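Local coordinates for conserved protein with 2 CBS domains (Pyrobaculum aerophilum, PDB 2RIH) that binds AMP through a pair of CBS domains and is probably a nucleotide-responsive ligand-binding protein, at residues A22-V27 and L67-P72; I81-T86 and V104-K109. All coordinates share one frame; numbering follows the deposited sequence.

Contact 1 of 2, residues A22-V27 and L67-P72; sequences ATIREV and LDLDGP
R25 grips the carboxylate of D70 side-on, with one bond to each oxygen: R25 NE lies 3.0 Å from D70 OD1, and R25 NH2 lies 3.1 Å from D70 OD2. Both oxygens sit close to the guanidinium plane, yet both are met from above the carboxylate plane, the two flat groups being turned 44° apart. R25 reaches this position with CG anti to its backbone N (chi1 -158°) and a bend at chi3. A water 2.6 Å from D70 OD1 donates to it and also bonds T23 OG1, tying the salt bridge to the helix start. T23 is the N-cap: its OG1 accepts from E26 N, while E26 OE1 accepts from T23 N, completing a capping box. Backbone joins backbone where I24 N donates to G71 O at 2.9 Å, almost along the C=O axis; R25 N adds a weak bond to L69 O. The type I turn from D68 to G71, with an Asx turn from D68 OD2 to D70 N, presents these acceptors. Over one guanidinium face lies L69 CB, 3.5 Å from R25 NH2. I24 packs against the loop backbone, its CG1 3.5 Å from P72 O, just past the turn. The second subunit shares the site: its R66 also pairs with D70, its V63 O accepts from R25 NH1, and its L69 packs on L69. An alanine here lacks the guanidinium and would probably loosen the turn against the helix start and weaken the subunit contact. The contact thus fastens the N-terminus of helix 24-34 to the loop following helix 56-64, whose A62 touches L69.

Contact 2 of 2, residues I81-T86 and V104-K109; sequences ITVLDT and VVVVNK
V83 lies at the apolar centre, on the sheet face it shares with V106. Its CG2, in the crowded position between backbone N and carbonyl carbon, reaches V104 CG2 at 3.8 Å and V106 CG2 at 4.0 Å, and the V83 and V104 side chains cross at about a right angle. The other face carries T82, L84, V105 and V107; there T82 CG2 comes within 4.0 Å of V105 CB, the two side chains meeting obliquely. Four backbone bonds join the strands in parallel register: V105 N donates to I81 O, V83 N to V105 O, V107 N to V83 O at 2.9 Å, and D85 N to V107 O at 2.8 Å. The last two acceptors differ, V83 O being met nearly along its C=O axis and V107 O at 157°. Beyond the strands D85 lies alongside N108, its OD2 3.8 Å from N108 CB, while the amide of N108 bonds E112. A water donates to D85 OD1 and accepts from K109 N, closing the polar edge. With helix 89-99 covering V83 and V104, the pair forms the right-handed beta-alpha-beta crossover of a CBS domain; I81, at its start, belongs to an AMP site.

In the fold
Contact 1 and contact 2 lie on opposite sides of the chain's centre, 26 Å apart between centres, with nearest atoms about 12 Å apart and no touch. They follow one another in sequence, the loop that holds 67-72 running on to strand 82-84. Contact 2 is the nearer to the AMP-binding residues: it contains I81 of one AMP site, and the side chain of V105 comes within about 4 Å of L38 of the other. Contact 1 stands further back, the I24 side chain about 8 Å from those of D58 and R61, which share the AMP site of I81. AMP is absent from this chain. Contact 1 meets the second subunit, whereas contact 2 is untouched by it.

Contact 1 of 2, residues A22-V27 and L67-P72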
loop_
_atom_site.group_PDB
_atom_site.type_symbol
_atom_site.label_atom_id
_atom_site.label_comp_id
_atom_site.label_asym_id
_atom_site.label_seq_id
_atom_site.Cartn_x
_atom_site.Cartn_y
_atom_site.Cartn_z
ATOM N N ALA A 22 2.919 -16.244 15.112
ATOM C CA ALA A 22 3.821 -16.023 13.980
ATOM C C ALA A 22 4.899 -14.973 14.272
ATOM O O ALA A 22 4.680 -14.012 15.022
ATOM C CB ALA A 22 3.017 -15.615 12.733
ATOM N N THR A 23 6.066 -15.156 13.666
ATOM C CA THR A 23 7.121 -14.164 13.770
ATOM C C THR A 23 6.905 -13.114 12.694
ATOM O O THR A 23 6.130 -13.319 11.765
ATOM C CB THR A 23 8.521 -14.775 13.609
ATOM O OG1 THR A 23 8.703 -15.231 12.260
ATOM C CG2 THR A 23 8.726 -15.920 14.606
ATOM N N ILE A 24 7.614 -12.003 12.822
ATOM C CA ILE A 24 7.535 -10.921 11.850
ATOM C C ILE A 24 7.974 -11.371 10.454
ATOM O O ILE A 24 7.336 -11.022 9.463
ATOM C CB ILE A 24 8.385 -9.696 12.286
ATOM C CG1 ILE A 24 7.819 -9.086 13.579
ATOM C CG2 ILE A 24 8.441 -8.662 11.143
ATOM C CD1 ILE A 24 8.706 -8.054 14.188
ATOM N N ARG A 25 9.064 -12.125 10.379
ATOM C CA ARG A 25 9.573 -12.594 9.090
ATOM C C ARG A 25 8.678 -13.665 8.466
ATOM O O ARG A 25 8.617 -13.774 7.240
ATOM C CB ARG A 25 11.009 -13.132 9.210
ATOM C CG ARG A 25 11.752 -13.116 7.869
ATOM C CD ARG A 25 13.185 -13.585 7.970
ATOM N NE ARG A 25 13.931 -12.935 9.046
ATOM C CZ ARG A 25 14.629 -11.801 8.951
ATOM N NH1 ARG A 25 14.695 -11.120 7.817
ATOM N NH2 ARG A 25 15.271 -11.339 10.015
ATOM N N GLU A 26 8.011 -14.467 9.297
ATOM C CA GLU A 26 7.046 -15.448 8.794
ATOM C C GLU A 26 5.912 -14.739 8.063
ATOM O O GLU A 26 5.524 -15.156 6.967
ATOM C CB GLU A 26 6.501 -16.335 9.917
ATOM C CG GLU A 26 7.478 -17.423 10.342
ATOM C CD GLU A 26 7.100 -18.096 11.647
ATOM O OE1 GLU A 26 6.121 -17.671 12.291
ATOM O OE2 GLU A 26 7.793 -19.057 12.036
ATOM N N VAL A 27 5.401 -13.664 8.668
ATOM C CA VAL A 27 4.366 -12.838 8.044
ATOM C C VAL A 27 4.867 -12.238 6.731
ATOM O O VAL A 27 4.188 -12.316 5.711
ATOM C CB VAL A 27 3.895 -11.697 8.977
ATOM C CG1 VAL A 27 2.983 -10.699 8.209
ATOM C CG2 VAL A 27 3.199 -12.274 10.206
ATOM N N LEU A 67 13.944 -3.635 14.848
ATOM C CA LEU A 67 13.422 -4.713 15.672
ATOM C C LEU A 67 13.968 -6.052 15.204
ATOM O O LEU A 67 14.372 -6.219 14.038
ATOM C CB LEU A 67 11.896 -4.767 15.613
ATOM C CG LEU A 67 11.092 -3.529 16.000
ATOM C CD1 LEU A 67 9.602 -3.880 15.995
ATOM C CD2 LEU A 67 11.534 -2.976 17.356
ATOM N N ASP A 68 13.973 -7.002 16.127
ATOM C CA ASP A 68 14.291 -8.371 15.802
ATOM C C ASP A 68 13.148 -8.889 14.926
ATOM O O ASP A 68 12.055 -9.188 15.413
ATOM C CB ASP A 68 14.441 -9.200 17.082
ATOM C CG ASP A 68 14.882 -10.627 16.814
ATOM O OD1 ASP A 68 15.126 -11.341 17.806
ATOM O OD2 ASP A 68 14.998 -11.041 15.636
ATOM N N LEU A 69 13.424 -8.973 13.627
ATOM C CA LEU A 69 12.450 -9.409 12.618
ATOM C C LEU A 69 12.109 -10.904 12.715
ATOM O O LEU A 69 11.172 -11.374 12.079
ATOM C CB LEU A 69 12.967 -9.060 11.216
ATOM C CG LEU A 69 12.653 -7.686 10.590
ATOM C CD1 LEU A 69 12.312 -6.595 11.583
ATOM C CD2 LEU A 69 13.808 -7.264 9.663
ATOM N N ASP A 70 12.874 -11.647 13.506
ATOM C CA ASP A 70 12.532 -13.034 13.832
ATOM C C ASP A 70 11.868 -13.158 15.208
ATOM O O ASP A 70 11.678 -14.258 15.711
ATOM C CB ASP A 70 13.774 -13.916 13.747
ATOM C CG ASP A 70 14.270 -14.062 12.335
ATOM O OD1 ASP A 70 13.516 -14.585 11.495
ATOM O OD2 ASP A 70 15.405 -13.646 12.063
ATOM N N GLY A 71 11.518 -12.025 15.803
ATOM C CA GLY A 71 10.701 -11.999 17.009
ATOM C C GLY A 71 9.218 -12.051 16.646
ATOM O O GLY A 71 8.858 -12.056 15.467
ATOM N N PRO A 72 8.344 -12.106 17.661
ATOM C CA PRO A 72 6.908 -12.179 17.419
ATOM C C PRO A 72 6.333 -11.001 16.622
ATOM O O PRO A 72 6.773 -9.850 16.787
ATOM C CB PRO A 72 6.315 -12.222 18.836
ATOM C CG PRO A 72 7.372 -11.704 19.724
ATOM C CD PRO A 72 8.660 -12.120 19.100
HETATM O O HOH W 1 11.255 -15.920 11.787
#

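Contact 2 of 2, residues I81-T86 and V104-K109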
loop_
_atom_site.group_PDB
_atom_site.type_symbol
_atom_site.label_atom_id
_atom_site.label_comp_id
_atom_site.label_asym_id
_atom_site.label_seq_id
_atom_site.Cartn_x
_atom_site.Cartn_y
_atom_site.Cartn_z
ATOM N N ILE A 81 -9.787 -4.179 11.488
ATOM C CA ILE A 81 -10.888 -3.346 11.030
ATOM C C ILE A 81 -11.634 -4.165 9.977
ATOM O O ILE A 81 -11.095 -4.470 8.907
ATOM C CB ILE A 81 -10.420 -1.995 10.428
ATOM C CG1 ILE A 81 -9.546 -1.208 11.427
ATOM C CG2 ILE A 81 -11.640 -1.159 9.968
ATOM C CD1 ILE A 81 -10.147 -1.021 12.838
ATOM N N THR A 82 -12.870 -4.525 10.288
ATOM C CA THR A 82 -13.599 -5.485 9.480
ATOM C C THR A 82 -14.828 -4.917 8.781
ATOM O O THR A 82 -15.405 -3.918 9.208
ATOM C CB THR A 82 -14.086 -6.675 10.336
ATOM O OG1 THR A 82 -15.032 -6.203 11.295
ATOM C CG2 THR A 82 -12.920 -7.369 11.060
ATOM N N VAL A 83 -15.208 -5.587 7.696
ATOM C CA VAL A 83 -16.507 -5.400 7.058
ATOM C C VAL A 83 -17.100 -6.776 6.819
ATOM O O VAL A 83 -16.394 -7.778 6.869
ATOM C CB VAL A 83 -16.418 -4.634 5.711
ATOM C CG1 VAL A 83 -15.959 -3.208 5.950
ATOM C CG2 VAL A 83 -15.496 -5.357 4.722
ATOM N N LEU A 84 -18.404 -6.816 6.576
ATOM C CA LEU A 84 -19.088 -8.057 6.233
ATOM C C LEU A 84 -18.920 -8.355 4.748
ATOM O O LEU A 84 -18.801 -7.436 3.940
ATOM C CB LEU A 84 -20.581 -7.975 6.576
ATOM C CG LEU A 84 -20.954 -7.864 8.051
ATOM C CD1 LEU A 84 -22.418 -7.446 8.182
ATOM C CD2 LEU A 84 -20.687 -9.186 8.794
ATOM N N ASP A 85 -18.897 -9.644 4.403
ATOM C CA ASP A 85 -18.886 -10.097 3.007
ATOM C C ASP A 85 -20.122 -9.615 2.219
ATOM O O ASP A 85 -20.083 -9.495 0.988
ATOM C CB ASP A 85 -18.751 -11.633 2.922
ATOM C CG ASP A 85 -19.844 -12.386 3.689
ATOM O OD1 ASP A 85 -20.555 -11.788 4.523
ATOM O OD2 ASP A 85 -19.976 -13.605 3.463
ATOM N N THR A 86 -21.196 -9.324 2.949
ATOM C CA THR A 86 -22.454 -8.828 2.401
ATOM C C THR A 86 -22.598 -7.295 2.398
ATOM O O THR A 86 -23.589 -6.771 1.886
ATOM C CB THR A 86 -23.631 -9.381 3.226
ATOM O OG1 THR A 86 -23.401 -9.095 4.611
ATOM C CG2 THR A 86 -23.772 -10.895 3.029
ATOM N N VAL A 104 -9.140 -3.800 4.445
ATOM C CA VAL A 104 -10.094 -4.201 5.472
ATOM C C VAL A 104 -10.208 -5.715 5.446
ATOM O O VAL A 104 -10.086 -6.355 4.387
ATOM C CB VAL A 104 -11.519 -3.576 5.322
ATOM C CG1 VAL A 104 -11.492 -2.096 5.625
ATOM C CG2 VAL A 104 -12.111 -3.856 3.942
ATOM N N VAL A 105 -10.428 -6.280 6.625
ATOM C CA VAL A 105 -10.653 -7.708 6.774
ATOM C C VAL A 105 -12.131 -7.977 6.501
ATOM O O VAL A 105 -12.997 -7.346 7.103
ATOM C CB VAL A 105 -10.246 -8.175 8.187
ATOM C CG1 VAL A 105 -10.563 -9.653 8.392
ATOM C CG2 VAL A 105 -8.766 -7.913 8.410
ATOM N N VAL A 106 -12.418 -8.874 5.558
ATOM C CA VAL A 106 -13.793 -9.251 5.253
ATOM C C VAL A 106 -14.157 -10.493 6.054
ATOM O O VAL A 106 -13.462 -11.503 5.993
ATOM C CB VAL A 106 -14.006 -9.533 3.743
ATOM C CG1 VAL A 106 -15.467 -9.824 3.455
ATOM C CG2 VAL A 106 -13.531 -8.350 2.896
ATOM N N VAL A 107 -15.248 -10.408 6.805
ATOM C CA VAL A 107 -15.731 -11.523 7.610
ATOM C C VAL A 107 -17.196 -11.801 7.279
ATOM O O VAL A 107 -17.866 -10.974 6.653
ATOM C CB VAL A 107 -15.557 -11.257 9.128
ATOM C CG1 VAL A 107 -14.070 -11.113 9.483
ATOM C CG2 VAL A 107 -16.351 -10.018 9.573
ATOM N N ASN A 108 -17.672 -12.985 7.652
ATOM C CA ASN A 108 -19.078 -13.327 7.484
ATOM C C ASN A 108 -19.856 -13.017 8.761
ATOM O O ASN A 108 -19.269 -12.590 9.758
ATOM C CB ASN A 108 -19.251 -14.793 7.048
ATOM C CG ASN A 108 -18.752 -15.800 8.076
ATOM O OD1 ASN A 108 -18.680 -15.522 9.278
ATOM N ND2 ASN A 108 -18.431 -16.999 7.599
ATOM N N LYS A 109 -21.170 -13.232 8.717
ATOM C CA LYS A 109 -22.073 -12.976 9.856
ATOM C C LYS A 109 -21.674 -13.707 11.145
ATOM O O LYS A 109 -22.068 -13.293 12.242
ATOM C CB LYS A 109 -23.516 -13.347 9.489
ATOM C CG LYS A 109 -23.680 -14.787 9.016
ATOM C CD LYS A 109 -25.125 -15.176 8.825
ATOM C CE LYS A 109 -25.225 -16.548 8.165
ATOM N NZ LYS A 109 -24.639 -17.650 8.998
HETATM O O HOH W 2 -22.419 -12.955 6.137
#